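Local atomic coordinates of nicotinamide riboside transporter PnuC (Neisseria mucosa ATCC 25996, PDB entry 4QTN), a protein that carries nicotinamide riboside, a vitamin B3 form used for making NAD, across the cell membrane as a homotrimer of helical subunits. Residues Leu74-Val78 / Leu210-Tyr214; Phe82-Glu87 / Thr192-Trp196. All coordinates share one frame; numbering follows the deposited sequence.

Contact 1: Leu74-Val78 / Leu210-Tyr214; sequences LYAYV and LLLMY
Tyr-75 and Leu-210 head a buried, largely apolar contact between two transmembrane helices, 64-80 and 208-234, within the helical bundle of the transporter. The two segments run at 125° to each other and their axes come no closer than 13.0 Å, too far for backbones to pack, which makes this a worked example of helices joined by long side chains. Tyr-75 does most of the spanning: with CG anti to the backbone N (chi1 174°), its ring is carried off helix 64-80 into the gap. Leu-210 answers with a single methyl, CD1, which lies obliquely against the ring at CD1 of Tyr-75 (3.3 Å) and also reaches Val-78 CG1 at 3.7 Å, so that one methyl touches two side chains a turn apart (i, i+3) on helix 64-80. Selenomethionine Met-213 bends at its last torsion and brings CE to 4.0 Å from Tyr-75 CD1. Farther out along the ring stands Tyr-214, close to the bound nicotinamide riboside and to Asn-189 of its site; the contact thus adjoins the substrate pocket. The phenol oxygen of Tyr-75 spends its bonding on Glu-87 and Trp-196, not on Tyr-214. The two tyrosine rings meet obliquely, planes at 50°, and CE1 of Tyr-75 comes in at the edge of the Tyr-214 ring, 3.7 Å from its CE2.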
loop_
_atom_site.group_PDB
_atom_site.type_symbol
_atom_site.label_atom_id
_atom_site.label_comp_id
_atom_site.label_asym_id
_atom_site.label_seq_id
_atom_site.Cartn_x
_atom_site.Cartn_y
_atom_site.Cartn_z
ATOM N N LEU C 74 24.655 -4.835 11.803
ATOM C CA LEU C 74 23.763 -4.602 12.911
ATOM C C LEU C 74 22.456 -5.391 12.750
ATOM O O LEU C 74 22.140 -6.258 13.577
ATOM C CB LEU C 74 23.491 -3.103 13.066
ATOM C CG LEU C 74 24.727 -2.230 13.353
ATOM C CD1 LEU C 74 24.334 -0.774 13.551
ATOM C CD2 LEU C 74 25.504 -2.743 14.555
ATOM N N TYR C 75 21.721 -5.114 11.669
ATOM C CA TYR C 75 20.434 -5.775 11.426
ATOM C C TYR C 75 20.578 -7.281 11.543
ATOM O O TYR C 75 19.700 -7.953 12.091
ATOM C CB TYR C 75 19.861 -5.386 10.057
ATOM C CG TYR C 75 18.594 -6.138 9.643
ATOM C CD1 TYR C 75 17.328 -5.653 9.967
ATOM C CD2 TYR C 75 18.669 -7.301 8.885
ATOM C CE1 TYR C 75 16.175 -6.331 9.575
ATOM C CE2 TYR C 75 17.526 -7.987 8.497
ATOM C CZ TYR C 75 16.288 -7.496 8.840
ATOM O OH TYR C 75 15.169 -8.177 8.455
ATOM N N ALA C 76 21.700 -7.811 11.062
ATOM C CA ALA C 76 21.928 -9.255 11.113
ATOM C C ALA C 76 21.909 -9.745 12.555
ATOM O O ALA C 76 21.293 -10.766 12.871
ATOM C CB ALA C 76 23.240 -9.622 10.431
ATOM N N TYR C 77 22.564 -8.991 13.430
ATOM C CA TYR C 77 22.590 -9.306 14.848
ATOM C C TYR C 77 21.172 -9.196 15.422
ATOM O O TYR C 77 20.620 -10.173 15.938
ATOM C CB TYR C 77 23.563 -8.358 15.565
ATOM C CG TYR C 77 23.621 -8.501 17.063
ATOM C CD1 TYR C 77 24.410 -9.468 17.655
ATOM C CD2 TYR C 77 22.919 -7.628 17.887
ATOM C CE1 TYR C 77 24.479 -9.588 19.031
ATOM C CE2 TYR C 77 22.977 -7.735 19.261
ATOM C CZ TYR C 77 23.757 -8.714 19.832
ATOM O OH TYR C 77 23.823 -8.819 21.208
ATOM N N VAL C 78 20.567 -8.023 15.249
ATOM C CA VAL C 78 19.246 -7.729 15.795
ATOM C C VAL C 78 18.168 -8.700 15.299
ATOM O O VAL C 78 17.229 -8.994 16.026
ATOM C CB VAL C 78 18.819 -6.266 15.497
ATOM C CG1 VAL C 78 17.408 -5.987 16.010
ATOM C CG2 VAL C 78 19.818 -5.279 16.097
ATOM N N LEU C 210 12.839 -1.495 13.288
ATOM C CA LEU C 210 13.099 -2.250 12.061
ATOM C C LEU C 210 11.832 -2.653 11.296
ATOM O O LEU C 210 11.833 -2.671 10.061
ATOM C CB LEU C 210 14.006 -3.456 12.327
ATOM C CG LEU C 210 15.413 -3.139 12.856
ATOM C CD1 LEU C 210 16.301 -4.372 12.820
ATOM C CD2 LEU C 210 16.056 -1.996 12.083
ATOM N N LEU C 211 10.755 -2.960 12.021
ATOM C CA LEU C 211 9.452 -3.123 11.391
ATOM C C LEU C 211 9.050 -1.825 10.715
ATOM O O LEU C 211 8.559 -1.836 9.587
ATOM C CB LEU C 211 8.389 -3.545 12.407
ATOM C CG LEU C 211 6.927 -3.575 11.926
ATOM C CD1 LEU C 211 6.768 -4.285 10.579
ATOM C CD2 LEU C 211 6.045 -4.218 12.978
ATOM N N LEU C 212 9.273 -0.699 11.396
ATOM C CA LEU C 212 9.008 0.598 10.786
ATOM C C LEU C 212 9.934 0.847 9.617
ATOM O O LEU C 212 9.511 1.364 8.583
ATOM C CB LEU C 212 9.103 1.740 11.798
ATOM C CG LEU C 212 7.774 2.428 12.142
ATOM C CD1 LEU C 212 8.041 3.780 12.762
ATOM C CD2 LEU C 212 6.870 2.591 10.931
HETATM N N MSE C 213 11.194 0.451 9.771
HETATM C CA MSE C 213 12.156 0.578 8.696
HETATM C C MSE C 213 11.656 -0.076 7.422
HETATM O O MSE C 213 11.714 0.533 6.355
HETATM C CB MSE C 213 13.484 -0.015 9.089
HETATM C CG MSE C 213 14.412 0.115 7.906
HETATM SE SE MSE C 213 16.077 -0.796 8.319
HETATM C CE MSE C 213 15.407 -2.635 8.165
ATOM N N TYR C 214 11.153 -1.310 7.518
ATOM C CA TYR C 214 10.659 -2.015 6.329
ATOM C C TYR C 214 9.427 -1.416 5.689
ATOM O O TYR C 214 9.192 -1.631 4.504
ATOM C CB TYR C 214 10.479 -3.511 6.578
ATOM C CG TYR C 214 11.728 -4.247 6.305
ATOM C CD1 TYR C 214 12.033 -4.670 5.024
ATOM C CD2 TYR C 214 12.680 -4.412 7.298
ATOM C CE1 TYR C 214 13.236 -5.285 4.744
ATOM C CE2 TYR C 214 13.886 -5.037 7.037
ATOM C CZ TYR C 214 14.165 -5.465 5.756
ATOM O OH TYR C 214 15.366 -6.081 5.482
#

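Contact 2: Phe82-Glu87 / Thr192-Trp196; sequences FKLYGE and TISLW
Leu-84 and Leu-195 mark the closest backbone approach, their CA atoms 7.8 Å apart, where a turn between transmembrane helices meets helix 181-198. The turn shows how one helix is ended and the next begun within a few residues: a Schellman motif closes helix 64-80 at Lys-83, whose phi is positive, and Leu-84 is already the N-cap of helix 85-107. Residues 192-196, by contrast, are helical throughout. Trp-196 is the main receiving surface. Leu-84 lays its CD1 methyl almost squarely over the six-membered ring, 3.5 Å from the centroid and 13° off the normal, a CH-pi contact, while its other branch, CD2, rests against Leu-195 CB at 3.9 Å. Phe-82 takes the rim of the same indole: the edge of Trp-196 is directed at the face of Phe-82 in a T-shaped pair with planes at 69°, and CZ3 of Trp-196 sits 3.9 Å from CG of Phe-82. The tryptophan is therefore bounded by an aliphatic group over a face and an aromatic one at an edge, while its NE1 bonds to Tyr-75, which probably helps fix the turn of the ring. Glu-87, in the first turn of its helix, folds back at chi2 (-72°) and brings a buried carboxylate to helix 181-198. Across the contact that group meets carbon alone at close range, its polar partners being Tyr-75 for OE1 and, weakly, Thr-163 for OE2. Glu-87 OE1 lies 3.5 Å from the methyl CG2 of Thr-192, and Glu-87 OE2 lies 3.4 Å from Leu-195 CD1.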
loop_
_atom_site.group_PDB
_atom_site.type_symbol
_atom_site.label_atom_id
_atom_site.label_comp_id
_atom_site.label_asym_id
_atom_site.label_seq_id
_atom_site.Cartn_x
_atom_site.Cartn_y
_atom_site.Cartn_z
ATOM N N PHE C 82 16.058 -11.806 17.776
ATOM C CA PHE C 82 14.620 -11.901 17.701
ATOM C C PHE C 82 14.155 -13.243 17.153
ATOM O O PHE C 82 12.951 -13.490 17.035
ATOM C CB PHE C 82 14.051 -10.748 16.878
ATOM C CG PHE C 82 13.836 -9.492 17.671
ATOM C CD1 PHE C 82 14.876 -8.574 17.850
ATOM C CD2 PHE C 82 12.598 -9.229 18.263
ATOM C CE1 PHE C 82 14.681 -7.416 18.586
ATOM C CE2 PHE C 82 12.406 -8.078 19.008
ATOM C CZ PHE C 82 13.447 -7.166 19.164
ATOM N N LYS C 83 15.110 -14.112 16.833
ATOM C CA LYS C 83 14.803 -15.439 16.296
ATOM C C LYS C 83 14.223 -15.380 14.859
ATOM O O LYS C 83 13.448 -16.258 14.450
ATOM C CB LYS C 83 13.848 -16.201 17.232
ATOM C CG LYS C 83 14.336 -16.327 18.677
ATOM C CD LYS C 83 13.193 -16.676 19.630
ATOM C CE LYS C 83 12.655 -18.079 19.378
ATOM N NZ LYS C 83 11.189 -18.151 19.617
ATOM N N LEU C 84 14.598 -14.344 14.107
ATOM C CA LEU C 84 14.386 -14.343 12.663
ATOM C C LEU C 84 15.641 -14.879 11.992
ATOM O O LEU C 84 16.569 -14.130 11.685
ATOM C CB LEU C 84 14.032 -12.927 12.142
ATOM C CG LEU C 84 12.541 -12.520 12.055
ATOM C CD1 LEU C 84 12.391 -11.025 11.800
ATOM C CD2 LEU C 84 11.782 -13.317 10.997
ATOM N N TYR C 85 15.673 -16.192 11.797
ATOM C CA TYR C 85 16.877 -16.871 11.314
ATOM C C TYR C 85 17.091 -16.717 9.804
ATOM O O TYR C 85 18.221 -16.749 9.332
ATOM C CB TYR C 85 16.872 -18.353 11.725
ATOM C CG TYR C 85 16.691 -18.563 13.215
ATOM C CD1 TYR C 85 17.646 -18.098 14.132
ATOM C CD2 TYR C 85 15.558 -19.213 13.716
ATOM C CE1 TYR C 85 17.474 -18.273 15.500
ATOM C CE2 TYR C 85 15.379 -19.393 15.082
ATOM C CZ TYR C 85 16.338 -18.924 15.968
ATOM O OH TYR C 85 16.161 -19.106 17.318
ATOM N N GLY C 86 15.999 -16.533 9.061
ATOM C CA GLY C 86 16.078 -16.236 7.632
ATOM C C GLY C 86 16.841 -14.952 7.351
ATOM O O GLY C 86 17.727 -14.915 6.487
ATOM N N GLU C 87 16.518 -13.901 8.099
ATOM C CA GLU C 87 17.116 -12.590 7.871
ATOM C C GLU C 87 18.554 -12.523 8.354
ATOM O O GLU C 87 19.348 -11.765 7.822
ATOM C CB GLU C 87 16.274 -11.477 8.510
ATOM C CG GLU C 87 14.822 -11.456 8.033
ATOM C CD GLU C 87 14.672 -10.965 6.597
ATOM O OE1 GLU C 87 15.040 -9.804 6.333
ATOM O OE2 GLU C 87 14.170 -11.735 5.734
ATOM N N THR C 192 9.186 -9.042 4.199
ATOM C CA THR C 192 9.850 -8.760 5.481
ATOM C C THR C 192 8.983 -7.969 6.502
ATOM O O THR C 192 9.187 -8.101 7.713
ATOM C CB THR C 192 11.183 -8.036 5.289
ATOM O OG1 THR C 192 11.916 -8.677 4.256
ATOM C CG2 THR C 192 11.994 -8.083 6.555
ATOM N N ILE C 193 8.038 -7.150 6.020
ATOM C CA ILE C 193 7.097 -6.497 6.930
ATOM C C ILE C 193 6.290 -7.560 7.667
ATOM O O ILE C 193 6.163 -7.500 8.892
ATOM C CB ILE C 193 6.161 -5.496 6.212
ATOM C CG1 ILE C 193 6.904 -4.216 5.870
ATOM C CG2 ILE C 193 5.002 -5.121 7.110
ATOM C CD1 ILE C 193 6.147 -3.328 4.913
ATOM N N SER C 194 5.792 -8.559 6.918
ATOM C CA SER C 194 5.087 -9.732 7.497
ATOM C C SER C 194 5.956 -10.509 8.452
ATOM O O SER C 194 5.476 -10.987 9.457
ATOM C CB SER C 194 4.625 -10.691 6.408
ATOM O OG SER C 194 3.773 -10.063 5.486
ATOM N N LEU C 195 7.233 -10.683 8.099
ATOM C CA LEU C 195 8.202 -11.367 8.972
ATOM C C LEU C 195 8.307 -10.736 10.345
ATOM O O LEU C 195 8.220 -11.430 11.353
ATOM C CB LEU C 195 9.578 -11.428 8.330
ATOM C CG LEU C 195 9.719 -12.499 7.275
ATOM C CD1 LEU C 195 11.189 -12.757 7.005
ATOM C CD2 LEU C 195 9.009 -13.771 7.723
ATOM N N TRP C 196 8.494 -9.426 10.391
ATOM C CA TRP C 196 8.554 -8.747 11.663
ATOM C C TRP C 196 7.173 -8.588 12.326
ATOM O O TRP C 196 7.096 -8.341 13.521
ATOM C CB TRP C 196 9.235 -7.401 11.526
ATOM C CG TRP C 196 10.687 -7.474 11.236
ATOM C CD1 TRP C 196 11.279 -7.335 10.024
ATOM C CD2 TRP C 196 11.744 -7.629 12.184
ATOM N NE1 TRP C 196 12.644 -7.409 10.147
ATOM C CE2 TRP C 196 12.957 -7.584 11.464
ATOM C CE3 TRP C 196 11.786 -7.806 13.573
ATOM C CZ2 TRP C 196 14.202 -7.719 12.080
ATOM C CZ3 TRP C 196 13.028 -7.931 14.192
ATOM C CH2 TRP C 196 14.219 -7.895 13.443
#

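How the contacts relate
Both contacts are buried and lie on the same side of the chain's centre, about 9 Å apart between centres. They join different pairs of helices: contact 1 ties 64-80 to 208-234, and contact 2 ties 181-198 to the turn and start of 85-107, the next helix along from 64-80. Contact 1, nearer the middle of the chain and beside the ligand, has an oblique tyrosine pair among apolar groups; contact 2, farther out, has a T-shaped pair, a CH-pi contact and a buried carboxylate. Tyr-75 couples them, its OH making probable hydrogen bonds to Glu-87 OE1 (2.7 Å) and Trp-196 NE1 (3.1 Å), while Tyr-214 CE1 packs 3.5 Å from Thr-192 CB.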